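Local coordinates for UPF0033 domain-containing protein (Desulfitobacterium hafniense, PDB 3HZ7) that is of unknown function but, as a TusA-family (SirA-like) domain forming part of a longer protein, probably takes part in sulfur transfer, at residues Ile2-Leu7 with Val32-Asp37; Gln43-Met48 with Ile66-Val71. All blocks are in the same frame, centred on the assembly; numbering follows the deposited sequence.

Contact 1. Residues Ile2-Leu7 with Val32-Asp37; sequences ITIDAL and VTVLVD
Strands 2-5 and 31-36 run parallel, the first and second strands of the TusA-like α/β sandwich, joined by the right-handed β-α-β crossover through helix 13-23. The ladder of backbone hydrogen bonds is regular. Thr33 N gives its proton to Ile2 O at 2.8 Å, nearly along the C=O axis; Ile4 then reaches across both ways, its N to Thr33 O at 2.8 Å and its O taking Leu35 N at 2.9 Å. The last rung, Ala6 N to Leu35 O, is the most bent of the four (140° at the hydrogen). Asp5, its CG anti to the backbone N, has OD1 accept the N-H two residues on, from Leu7, at 2.8 Å, an Asx turn. Beyond it a water bridges Ala6 O and Asp37 N, while Asp37 OD2 takes the N-H of Gly8.

On the face carrying Thr3 and Thr33 the two OG1 atoms meet at 2.9 Å, and either could donate. Ile2 O, 3.2 Å from Thr33 OG1, is a rival acceptor, so where that proton goes is open. Threonine's β-branch favours extended backbone and its hydroxyl pairs across the strands, Thr3 exposed and Thr33 buried. Farther along, Leu7 crosses Leu35 obliquely, CG over CB.

The other face is aliphatic and lies against helices 13-23 and 39-52. Ile2 and Val32 stand side by side, their CG2 methyls pressed to 3.3 Å, tighter than usual van der Waals contact. Ile4 swings CD1 obliquely to Val32 CG1 at 4.0 Å, and the Ala6 methyl CB lies loosely beside Val34 CG1. Three nearly straight amide bonds thus fix the register, with one face mixing a hydroxyl pair with Leu35 and Leu7 and the other, purely aliphatic, closing the core.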
# COMPACT_ATOMS: atom_id res chain seq x y z
N ILE A 2 -0.31 4.76 8.85
CA ILE A 2 0.48 3.55 9.06
C ILE A 2 1.39 3.28 7.84
O ILE A 2 0.96 3.37 6.70
CB ILE A 2 -0.44 2.33 9.38
CG1 ILE A 2 0.38 1.05 9.55
CG2 ILE A 2 -1.40 2.05 8.26
CD1 ILE A 2 0.73 0.38 8.28
N THR A 3 2.66 3.01 8.13
CA THR A 3 3.67 2.72 7.11
C THR A 3 4.18 1.31 7.28
O THR A 3 4.59 0.91 8.38
CB THR A 3 4.83 3.72 7.16
OG1 THR A 3 4.27 5.00 6.89
CG2 THR A 3 5.95 3.45 6.00
N ILE A 4 4.03 0.54 6.22
CA ILE A 4 4.45 -0.83 6.20
C ILE A 4 5.75 -0.95 5.40
O ILE A 4 5.75 -0.64 4.22
CB ILE A 4 3.39 -1.72 5.53
CG1 ILE A 4 2.06 -1.58 6.36
CG2 ILE A 4 3.99 -3.26 5.38
CD1 ILE A 4 0.93 -2.56 6.10
N ASP A 5 6.84 -1.37 6.02
CA ASP A 5 8.08 -1.56 5.24
C ASP A 5 8.04 -3.02 4.79
O ASP A 5 8.13 -3.93 5.61
CB ASP A 5 9.33 -1.35 6.09
CG ASP A 5 10.64 -1.64 5.32
OD1 ASP A 5 10.62 -2.32 4.26
OD2 ASP A 5 11.68 -1.17 5.79
N ALA A 6 7.85 -3.22 3.50
CA ALA A 6 7.78 -4.55 2.92
C ALA A 6 8.93 -4.72 1.92
O ALA A 6 8.81 -5.51 0.97
CB ALA A 6 6.49 -4.70 2.22
N LEU A 7 10.02 -3.99 2.12
CA LEU A 7 11.15 -4.10 1.18
C LEU A 7 11.77 -5.47 1.35
O LEU A 7 11.89 -5.97 2.47
CB LEU A 7 12.18 -3.00 1.46
CG LEU A 7 11.67 -1.57 1.20
CD1 LEU A 7 12.66 -0.60 1.81
CD2 LEU A 7 11.48 -1.31 -0.28
N VAL A 32 -2.65 4.12 4.52
CA VAL A 32 -1.68 3.05 4.69
C VAL A 32 -0.65 3.25 3.59
O VAL A 32 -0.97 3.23 2.39
CB VAL A 32 -2.32 1.60 4.58
CG1 VAL A 32 -1.20 0.50 4.71
CG2 VAL A 32 -3.44 1.40 5.71
N THR A 33 0.59 3.48 3.97
CA THR A 33 1.64 3.61 2.94
C THR A 33 2.45 2.33 3.04
O THR A 33 2.63 1.78 4.15
CB THR A 33 2.57 4.77 3.15
OG1 THR A 33 2.57 5.12 4.50
CG2 THR A 33 2.10 5.92 2.46
N VAL A 34 2.91 1.86 1.88
CA VAL A 34 3.68 0.62 1.81
C VAL A 34 4.97 0.83 1.03
O VAL A 34 4.93 1.35 -0.09
CB VAL A 34 2.88 -0.47 1.08
CG1 VAL A 34 3.54 -1.90 1.32
CG2 VAL A 34 1.41 -0.38 1.48
N LEU A 35 6.09 0.42 1.59
CA LEU A 35 7.35 0.50 0.86
C LEU A 35 7.64 -0.85 0.13
O LEU A 35 7.69 -1.95 0.78
CB LEU A 35 8.49 0.83 1.82
CG LEU A 35 8.29 2.05 2.74
CD1 LEU A 35 9.55 2.24 3.67
CD2 LEU A 35 8.11 3.31 1.86
N VAL A 36 7.74 -0.80 -1.20
CA VAL A 36 8.08 -2.00 -2.01
C VAL A 36 9.27 -1.74 -2.94
O VAL A 36 9.66 -0.59 -3.20
CB VAL A 36 6.88 -2.61 -2.80
CG1 VAL A 36 5.86 -3.12 -1.79
CG2 VAL A 36 6.21 -1.55 -3.81
N ASP A 37 9.93 -2.82 -3.36
CA ASP A 37 11.10 -2.67 -4.21
C ASP A 37 10.92 -3.15 -5.65
O ASP A 37 11.90 -3.51 -6.28
CB ASP A 37 12.28 -3.40 -3.57
CG ASP A 37 12.06 -4.92 -3.44
OD1 ASP A 37 11.29 -5.51 -4.24
OD2 ASP A 37 12.68 -5.53 -2.53
O HOH W 1 8.88 -5.17 -1.77

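Contact 2. Residues Gln43-Met48 with Ile66-Val71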
# COMPACT_ATOMS: atom_id res chain seq x y z
N GLN A 43 1.93 -2.36 -8.70
CA GLN A 43 0.74 -2.65 -9.49
C GLN A 43 -0.26 -3.47 -8.71
O GLN A 43 -1.47 -3.23 -8.75
CB GLN A 43 1.12 -3.44 -10.75
CG GLN A 43 2.13 -2.76 -11.66
CD GLN A 43 2.59 -3.70 -12.76
OE1 GLN A 43 1.78 -4.36 -13.38
NE2 GLN A 43 3.89 -3.74 -13.00
N ASN A 44 0.25 -4.49 -8.04
CA ASN A 44 -0.64 -5.34 -7.26
C ASN A 44 -1.33 -4.54 -6.15
O ASN A 44 -2.53 -4.67 -5.92
CB ASN A 44 0.14 -6.55 -6.69
CG ASN A 44 0.49 -7.53 -7.78
OD1 ASN A 44 -0.15 -7.51 -8.84
ND2 ASN A 44 1.49 -8.38 -7.54
N LEU A 45 -0.55 -3.69 -5.50
CA LEU A 45 -1.10 -2.82 -4.45
C LEU A 45 -2.18 -1.89 -5.01
O LEU A 45 -3.21 -1.72 -4.35
CB LEU A 45 0.03 -2.03 -3.76
CG LEU A 45 0.89 -2.84 -2.77
CD1 LEU A 45 2.21 -2.05 -2.52
CD2 LEU A 45 0.12 -3.08 -1.47
N GLN A 46 -1.97 -1.30 -6.20
CA GLN A 46 -3.00 -0.40 -6.76
C GLN A 46 -4.27 -1.13 -7.22
O GLN A 46 -5.40 -0.65 -7.04
CB GLN A 46 -2.46 0.45 -7.92
CG GLN A 46 -1.41 1.44 -7.45
CD GLN A 46 -1.23 2.62 -8.38
OE1 GLN A 46 -0.85 2.46 -9.55
NE2 GLN A 46 -1.48 3.81 -7.85
N LYS A 47 -4.10 -2.32 -7.78
CA LYS A 47 -5.28 -3.11 -8.22
C LYS A 47 -6.12 -3.49 -7.00
O LYS A 47 -7.37 -3.47 -7.04
CB LYS A 47 -4.82 -4.38 -8.96
CG LYS A 47 -3.87 -4.10 -10.18
CD LYS A 47 -4.25 -4.94 -11.39
CE LYS A 47 -3.30 -4.79 -12.58
NZ LYS A 47 -1.92 -5.33 -12.30
N MSE A 48 -5.45 -3.82 -5.89
CA MSE A 48 -6.16 -4.16 -4.65
C MSE A 48 -6.84 -2.94 -4.13
O MSE A 48 -7.99 -3.00 -3.66
CB MSE A 48 -5.17 -4.72 -3.61
CG MSE A 48 -5.79 -5.03 -2.24
SE MSE A 48 -5.84 -3.48 -0.96
CE MSE A 48 -3.95 -3.44 -0.63
N ILE A 66 9.87 2.04 -3.78
CA ILE A 66 8.61 2.55 -4.26
C ILE A 66 7.64 2.71 -3.06
O ILE A 66 7.40 1.76 -2.26
CB ILE A 66 8.03 1.66 -5.32
CG1 ILE A 66 9.04 1.53 -6.49
CG2 ILE A 66 6.73 2.23 -5.79
CD1 ILE A 66 8.75 0.43 -7.44
N GLU A 67 7.09 3.92 -2.89
CA GLU A 67 6.14 4.12 -1.81
C GLU A 67 4.76 4.22 -2.41
O GLU A 67 4.53 5.05 -3.27
CB GLU A 67 6.49 5.36 -1.00
CG GLU A 67 5.60 5.49 0.21
CD GLU A 67 6.16 6.40 1.30
OE1 GLU A 67 7.37 6.71 1.30
OE2 GLU A 67 5.39 6.80 2.19
N VAL A 68 3.86 3.33 -1.99
CA VAL A 68 2.48 3.33 -2.47
C VAL A 68 1.63 3.78 -1.28
O VAL A 68 1.63 3.16 -0.20
CB VAL A 68 2.06 1.89 -2.94
CG1 VAL A 68 0.67 1.88 -3.55
CG2 VAL A 68 3.08 1.37 -3.97
N THR A 69 0.88 4.84 -1.47
CA THR A 69 0.04 5.37 -0.40
C THR A 69 -1.43 5.08 -0.69
O THR A 69 -1.94 5.40 -1.79
CB THR A 69 0.32 6.86 -0.24
OG1 THR A 69 1.72 7.01 0.01
CG2 THR A 69 -0.50 7.47 0.92
N ILE A 70 -2.12 4.44 0.26
CA ILE A 70 -3.51 4.11 0.05
C ILE A 70 -4.35 4.80 1.08
O ILE A 70 -4.08 4.69 2.29
CB ILE A 70 -3.76 2.55 0.13
CG1 ILE A 70 -2.79 1.86 -0.82
CG2 ILE A 70 -5.26 2.23 -0.12
CD1 ILE A 70 -2.80 0.26 -0.87
N VAL A 71 -5.40 5.47 0.61
CA VAL A 71 -6.28 6.22 1.48
C VAL A 71 -7.68 5.64 1.55
O VAL A 71 -8.29 5.35 0.52
CB VAL A 71 -6.41 7.72 1.00
CG1 VAL A 71 -7.32 8.46 1.95
CG2 VAL A 71 -5.05 8.40 0.97
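In the α/β sandwich of the TusA-like fold, helices pack on one face of a mixed sheet, and here helix 39-52 lies almost parallel to strand 66-71, 6° between the two short segments with their axes 9.4 Å apart. Apolar side chains carry the interface. Leu45 points at the strand: its CD1 meets Val68 CG2 at 3.8 Å, while its CB lies 4.0 Å from Val68 CG1, so the leucine crosses the valine obliquely and touches both of its branches. Leucine, with a branched end on a flexible stem, reaches from the helix to the strand's side chains, and β-branched Val68 and Ile70 suit an extended strand whose inward side chains alternate. Tyr58 of strand 55-60 and Ala18 of helix 13-23 close in around the pair.

Gln46 lays the aliphatic CG of its side chain near Val68 CG1, leaving its polar end to bond through NE2 with Ser56 OG.

Ile70 CD1 also lies against the helix backbone, 4.0 Å from Leu45 O. Met48, a selenomethionine, starts with CG anti to the backbone N (chi1 176°), then bends at chi2 and chi3 to bring its tip back toward the sheet. It crosses Ile70 at about a right angle, methyl to methyl, Met48 CE lying 3.9 Å from Ile70 CD1.

Both contacts build on one sheet, in which strands 31-36 and 66-71 are antiparallel neighbours, linked by probable hydrogen bonds from Ile70 N to Val32 O and from Ile66 N to Val36 O. Contact 1 joins strands within the sheet at its outer edge, so it is only partly buried and mixes backbone hydrogen bonds, hydroxyls and a water with hydrocarbon. Contact 2 joins a helix to the sheet face in the interior and relies on apolar packing without hydrogen bonds between its segments. The two share a core: Leu45 of contact 2 also touches Val34 and Val36 of contact 1, whereas Thr33 meets Thr69 and Glu67 on the sheet's opposite, more polar face.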